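PDB 5YI6: CRISPR-associated endoribonuclease Cas6 1 from Methanocaldococcus jannaschii DSM 2661, which probably cuts CRISPR transcripts into crRNA as a Cas6-family endoribonuclease of the antiviral CRISPR system. Local coordinates for residues A[7-13]-A[77-83]; A[95-99]-A[113-117]. All coordinates share one frame; numbering follows the deposited sequence.

Contact 1 (A[7-13]-A[77-83]); sequences IELELQT and GKAYLYI. With PO4 (phosphate ion), chain H.
L9, L81, I7, I83 and L11 form the tight side of this antiparallel strand pair. L9 and L81 lie side by side, with L9 CD1 4.2 Å from L81 CD2. I83 CD1 reaches the same L9 CD1. I7 CD1 meets I83 CG1 at 4.1 Å. L11 sends CD1 slantwise to L81 CB. Main-chain hydrogen bonds link I7 with I83, L9 with L81 and L11 with A79, both ways in each pair. T13 N to G77 O, 2.7 Å and nearly straight at 175°, closes the end.

The face of E8, E10, K78, Y80 and Y82 is looser and polar. E8 CG lies anti to the backbone N (chi1 172°), which runs the extended chain alongside Y82. A weak hydrogen bond joins E8 OE2 and Y82 OH at 2.8 Å, and OE2 also has a salt bridge to R63. E8 OE1 is 3.5 Å from Y80 CD1, the carboxylate and ring planes 63° apart. A phosphate ion, probably from the crystallisation liquor, takes bonds from Y80 OH to O1 (2.7 Å) and from K78 NZ to O4 (2.9 Å). It meets the Y80 ring at its edge, in plane.

Strand 109-118 flanks 5-12 on its other edge. Helix 88-101 covers I7, L9 and I83, and helix 23-35 covers L81.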
loop_
_atom_site.group_PDB
_atom_site.type_symbol
_atom_site.label_atom_id
_atom_site.label_comp_id
_atom_site.label_asym_id
_atom_site.label_seq_id
_atom_site.Cartn_x
_atom_site.Cartn_y
_atom_site.Cartn_z
ATOM N N ILE A 7 -8.791 2.418 6.426
ATOM C CA ILE A 7 -9.913 1.498 6.535
ATOM C C ILE A 7 -9.444 0.087 6.204
ATOM O O ILE A 7 -8.469 -0.142 5.477
ATOM C CB ILE A 7 -11.130 1.877 5.656
ATOM C CG1 ILE A 7 -10.769 1.892 4.188
ATOM C CG2 ILE A 7 -11.724 3.287 6.055
ATOM C CD1 ILE A 7 -11.059 0.619 3.445
ATOM N N GLU A 8 -10.125 -0.850 6.805
ATOM C CA GLU A 8 -10.022 -2.269 6.496
ATOM C C GLU A 8 -11.276 -2.689 5.731
ATOM O O GLU A 8 -12.369 -2.747 6.306
ATOM C CB GLU A 8 -9.887 -3.030 7.808
ATOM C CG GLU A 8 -9.966 -4.569 7.599
ATOM C CD GLU A 8 -10.117 -5.282 8.917
ATOM O OE1 GLU A 8 -11.260 -5.635 9.297
ATOM O OE2 GLU A 8 -9.083 -5.479 9.574
ATOM N N LEU A 9 -11.130 -3.025 4.452
ATOM C CA LEU A 9 -12.246 -3.540 3.684
ATOM C C LEU A 9 -12.359 -5.018 3.968
ATOM O O LEU A 9 -11.400 -5.763 3.724
ATOM C CB LEU A 9 -12.092 -3.391 2.175
ATOM C CG LEU A 9 -12.390 -2.179 1.358
ATOM C CD1 LEU A 9 -12.320 -2.633 -0.129
ATOM C CD2 LEU A 9 -13.780 -1.690 1.761
ATOM N N GLU A 10 -13.536 -5.432 4.445
ATOM C CA GLU A 10 -13.798 -6.835 4.733
ATOM C C GLU A 10 -14.395 -7.468 3.488
ATOM O O GLU A 10 -15.492 -7.085 3.065
ATOM C CB GLU A 10 -14.764 -6.935 5.927
ATOM C CG GLU A 10 -14.233 -6.137 7.126
ATOM C CD GLU A 10 -15.101 -6.260 8.389
ATOM O OE1 GLU A 10 -16.160 -6.909 8.347
ATOM O OE2 GLU A 10 -14.710 -5.683 9.412
ATOM N N LEU A 11 -13.679 -8.419 2.899
ATOM C CA LEU A 11 -14.058 -9.037 1.646
ATOM C C LEU A 11 -14.473 -10.481 1.891
ATOM O O LEU A 11 -13.958 -11.134 2.804
ATOM C CB LEU A 11 -12.892 -9.012 0.640
ATOM C CG LEU A 11 -12.283 -7.629 0.365
ATOM C CD1 LEU A 11 -11.030 -7.749 -0.533
ATOM C CD2 LEU A 11 -13.316 -6.767 -0.322
ATOM N N GLN A 12 -15.343 -10.995 1.023
ATOM C CA GLN A 12 -15.819 -12.376 1.180
ATOM C C GLN A 12 -15.904 -13.015 -0.191
ATOM O O GLN A 12 -16.577 -12.475 -1.079
ATOM C CB GLN A 12 -17.199 -12.394 1.866
ATOM C CG GLN A 12 -17.822 -13.791 1.975
ATOM C CD GLN A 12 -17.314 -14.532 3.180
ATOM O OE1 GLN A 12 -17.619 -14.152 4.304
ATOM N NE2 GLN A 12 -16.552 -15.603 2.964
ATOM N N THR A 13 -15.217 -14.141 -0.372
ATOM C CA THR A 13 -15.349 -14.957 -1.580
ATOM C C THR A 13 -15.743 -16.378 -1.148
ATOM O O THR A 13 -16.111 -16.604 0.003
ATOM C CB THR A 13 -14.065 -14.930 -2.406
ATOM O OG1 THR A 13 -14.296 -15.581 -3.665
ATOM C CG2 THR A 13 -12.898 -15.623 -1.675
ATOM N N GLY A 77 -13.272 -18.073 3.208
ATOM C CA GLY A 77 -13.569 -17.147 2.142
ATOM C C GLY A 77 -13.303 -15.692 2.478
ATOM O O GLY A 77 -13.434 -14.834 1.587
ATOM N N LYS A 78 -12.928 -15.381 3.721
ATOM C CA LYS A 78 -12.700 -13.980 4.082
ATOM C C LYS A 78 -11.296 -13.528 3.702
ATOM O O LYS A 78 -10.333 -14.295 3.752
ATOM C CB LYS A 78 -12.913 -13.770 5.578
ATOM C CG LYS A 78 -14.417 -13.965 5.997
ATOM C CD LYS A 78 -14.628 -13.744 7.474
ATOM C CE LYS A 78 -16.113 -13.960 7.827
ATOM N NZ LYS A 78 -16.314 -13.840 9.288
ATOM N N ALA A 79 -11.194 -12.254 3.310
ATOM C CA ALA A 79 -9.904 -11.608 3.120
ATOM C C ALA A 79 -10.067 -10.142 3.512
ATOM O O ALA A 79 -11.181 -9.643 3.652
ATOM C CB ALA A 79 -9.372 -11.722 1.680
ATOM N N TYR A 80 -8.942 -9.479 3.766
ATOM C CA TYR A 80 -8.980 -8.112 4.287
ATOM C C TYR A 80 -8.044 -7.263 3.447
ATOM O O TYR A 80 -6.907 -7.661 3.214
ATOM C CB TYR A 80 -8.550 -8.083 5.755
ATOM C CG TYR A 80 -9.522 -8.926 6.563
ATOM C CD1 TYR A 80 -10.658 -8.343 7.122
ATOM C CD2 TYR A 80 -9.333 -10.296 6.704
ATOM C CE1 TYR A 80 -11.558 -9.096 7.857
ATOM C CE2 TYR A 80 -10.260 -11.067 7.391
ATOM C CZ TYR A 80 -11.349 -10.455 7.970
ATOM O OH TYR A 80 -12.259 -11.190 8.687
ATOM N N LEU A 81 -8.506 -6.083 3.040
ATOM C CA LEU A 81 -7.684 -5.180 2.239
ATOM C C LEU A 81 -7.612 -3.858 2.997
ATOM O O LEU A 81 -8.640 -3.253 3.269
ATOM C CB LEU A 81 -8.290 -5.007 0.835
ATOM C CG LEU A 81 -7.677 -3.931 -0.070
ATOM C CD1 LEU A 81 -6.222 -4.344 -0.367
ATOM C CD2 LEU A 81 -8.493 -3.764 -1.343
ATOM N N TYR A 82 -6.410 -3.413 3.334
ATOM C CA TYR A 82 -6.236 -2.153 4.065
ATOM C C TYR A 82 -5.935 -1.060 3.051
ATOM O O TYR A 82 -5.134 -1.277 2.139
ATOM C CB TYR A 82 -5.081 -2.246 5.071
ATOM C CG TYR A 82 -5.387 -3.316 6.078
ATOM C CD1 TYR A 82 -6.046 -3.001 7.253
ATOM C CD2 TYR A 82 -5.152 -4.671 5.783
ATOM C CE1 TYR A 82 -6.411 -4.005 8.174
ATOM C CE2 TYR A 82 -5.513 -5.680 6.693
ATOM C CZ TYR A 82 -6.148 -5.331 7.884
ATOM O OH TYR A 82 -6.528 -6.320 8.788
ATOM N N ILE A 83 -6.576 0.117 3.220
ATOM C CA ILE A 83 -6.401 1.249 2.312
ATOM C C ILE A 83 -6.291 2.492 3.179
ATOM O O ILE A 83 -7.039 2.637 4.150
ATOM C CB ILE A 83 -7.586 1.436 1.335
ATOM C CG1 ILE A 83 -8.022 0.104 0.698
ATOM C CG2 ILE A 83 -7.213 2.483 0.258
ATOM C CD1 ILE A 83 -9.256 0.203 -0.301
HETATM P P PO4 H . -15.402 -10.517 10.650
HETATM O O1 PO4 H . -14.126 -9.877 10.109
HETATM O O2 PO4 H . -16.210 -9.565 11.503
HETATM O O3 PO4 H . -14.990 -11.707 11.505
HETATM O O4 PO4 H . -16.254 -10.971 9.480
#

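Contact 2 (A[95-99]-A[113-117]); sequences VAGLL and VRKAK. With PO4 (phosphate ion), chain G.
This helix-on-sheet contact belongs to the N-terminal ferredoxin-like domain, where the second long helix of the fold packs against the sheet. The axes of segments 95-99 and 113-117 run roughly antiparallel, at 152°, and approach to 9.1 Å. V95 CG1 touches A116 CB at 3.6 Å. CG1 is the branch anti to the backbone N (chi1 162°). L99 crosses V113 at about a right angle, its CD2 3.9 Å from V113 CG1. The same CD2 lies over the backbone at K115 CA, 4.0 Å away. L98 adds its carbonyl O, 4.0 Å from V113 CB.

The polar link is a water. It donates to L99 O at 2.9 Å and to V113 O at 2.7 Å, so it bridges two carbonyls at this end.

R114 and K115 both point away from the helix, and both pair with the backbone of E10. This is a beta bulge, and it places V113 and A116 toward the helix with two residues between them. K117 reaches a phosphate ion, probably from the crystallisation liquor, with NZ 3.0 Å from its O3. R63 binds the same ion. Strand 5-12 lies beside 113-117 in the sheet.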
loop_
_atom_site.group_PDB
_atom_site.type_symbol
_atom_site.label_atom_id
_atom_site.label_comp_id
_atom_site.label_asym_id
_atom_site.label_seq_id
_atom_site.Cartn_x
_atom_site.Cartn_y
_atom_site.Cartn_z
ATOM N N VAL A 95 -14.523 4.555 -0.316
ATOM C CA VAL A 95 -15.246 3.529 0.440
ATOM C C VAL A 95 -16.736 3.555 0.094
ATOM O O VAL A 95 -17.352 2.505 -0.102
ATOM C CB VAL A 95 -15.034 3.732 1.959
ATOM C CG1 VAL A 95 -16.107 2.980 2.814
ATOM C CG2 VAL A 95 -13.646 3.286 2.385
ATOM N N ALA A 96 -17.348 4.743 0.018
ATOM C CA ALA A 96 -18.774 4.790 -0.332
ATOM C C ALA A 96 -19.026 4.159 -1.703
ATOM O O ALA A 96 -20.026 3.443 -1.903
ATOM C CB ALA A 96 -19.275 6.235 -0.312
ATOM N N GLY A 97 -18.127 4.425 -2.662
ATOM C CA GLY A 97 -18.274 3.816 -3.978
ATOM C C GLY A 97 -18.091 2.304 -3.940
ATOM O O GLY A 97 -18.852 1.560 -4.564
ATOM N N LEU A 98 -17.070 1.833 -3.223
ATOM C CA LEU A 98 -16.824 0.389 -3.117
ATOM C C LEU A 98 -18.015 -0.322 -2.465
ATOM O O LEU A 98 -18.376 -1.441 -2.851
ATOM C CB LEU A 98 -15.562 0.142 -2.276
ATOM C CG LEU A 98 -14.223 0.494 -2.978
ATOM C CD1 LEU A 98 -13.091 0.671 -1.939
ATOM C CD2 LEU A 98 -13.873 -0.611 -3.996
ATOM N N LEU A 99 -18.578 0.285 -1.430
ATOM C CA LEU A 99 -19.717 -0.349 -0.744
ATOM C C LEU A 99 -20.959 -0.359 -1.627
ATOM O O LEU A 99 -21.698 -1.347 -1.632
ATOM C CB LEU A 99 -20.010 0.342 0.588
ATOM C CG LEU A 99 -18.958 0.035 1.655
ATOM C CD1 LEU A 99 -19.155 0.920 2.863
ATOM C CD2 LEU A 99 -18.978 -1.455 2.043
ATOM N N VAL A 113 -17.802 -7.047 -1.220
ATOM C CA VAL A 113 -17.307 -6.012 -0.308
ATOM C C VAL A 113 -18.364 -5.834 0.780
ATOM O O VAL A 113 -19.388 -5.205 0.549
ATOM C CB VAL A 113 -17.038 -4.688 -1.040
ATOM C CG1 VAL A 113 -16.471 -3.649 -0.034
ATOM C CG2 VAL A 113 -16.082 -4.913 -2.230
ATOM N N ARG A 114 -18.095 -6.363 1.983
ATOM C CA ARG A 114 -19.105 -6.460 3.035
ATOM C C ARG A 114 -19.225 -5.179 3.861
ATOM O O ARG A 114 -20.331 -4.708 4.111
ATOM C CB ARG A 114 -18.773 -7.640 3.956
ATOM C CG ARG A 114 -18.850 -9.000 3.230
ATOM C CD ARG A 114 -20.249 -9.249 2.668
ATOM N NE ARG A 114 -20.434 -10.651 2.272
ATOM C CZ ARG A 114 -21.381 -11.082 1.441
ATOM N NH1 ARG A 114 -22.251 -10.218 0.912
ATOM N NH2 ARG A 114 -21.454 -12.378 1.133
ATOM N N LYS A 115 -18.108 -4.662 4.369
ATOM C CA LYS A 115 -18.068 -3.553 5.327
ATOM C C LYS A 115 -16.703 -2.885 5.223
ATOM O O LYS A 115 -15.737 -3.490 4.743
ATOM C CB LYS A 115 -18.242 -4.025 6.778
ATOM C CG LYS A 115 -19.389 -4.945 7.064
ATOM C CD LYS A 115 -19.444 -5.277 8.535
ATOM C CE LYS A 115 -20.607 -6.257 8.814
ATOM N NZ LYS A 115 -20.679 -6.589 10.234
ATOM N N ALA A 116 -16.601 -1.667 5.751
ATOM C CA ALA A 116 -15.305 -1.008 5.843
ATOM C C ALA A 116 -15.099 -0.591 7.289
ATOM O O ALA A 116 -15.771 0.330 7.778
ATOM C CB ALA A 116 -15.237 0.223 4.911
ATOM N N LYS A 117 -14.102 -1.192 7.938
ATOM C CA LYS A 117 -13.833 -0.939 9.344
ATOM C C LYS A 117 -12.879 0.248 9.462
ATOM O O LYS A 117 -11.856 0.306 8.769
ATOM C CB LYS A 117 -13.238 -2.197 9.988
ATOM C CG LYS A 117 -12.807 -2.003 11.445
ATOM C CD LYS A 117 -12.094 -3.246 11.953
ATOM C CE LYS A 117 -11.563 -3.058 13.370
ATOM N NZ LYS A 117 -10.844 -4.318 13.827
HETATM P P PO4 G . -12.507 -7.425 12.241
HETATM O O1 PO4 G . -11.272 -6.882 11.561
HETATM O O2 PO4 G . -13.626 -7.707 11.307
HETATM O O3 PO4 G . -12.941 -6.465 13.304
HETATM O O4 PO4 G . -12.121 -8.764 12.850
HETATM O O HOH W 1 -21.595 -3.950 -0.361
#

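In the fold
Contact 1 pairs two strands of the N-terminal sheet; contact 2 seats helix 88-101 on strand 109-118, the neighbour of 5-12. Eight of the fourteen touching residues of contact 1 are buried, against two of seven in contact 2, which lies nearer the surface. Their centres are about 9 Å apart. Strand 5-12 joins them: E8 O takes K117 N at 2.8 Å, and I7 CG1 packs on V95 CG2 at 3.7 Å. Contact 1 is held by direct backbone bonds, contact 2 by apolar touches and one water. Both have a polar outer side, where lysines meet phosphate ions. R63 serves both, through E8 and the ion on K117.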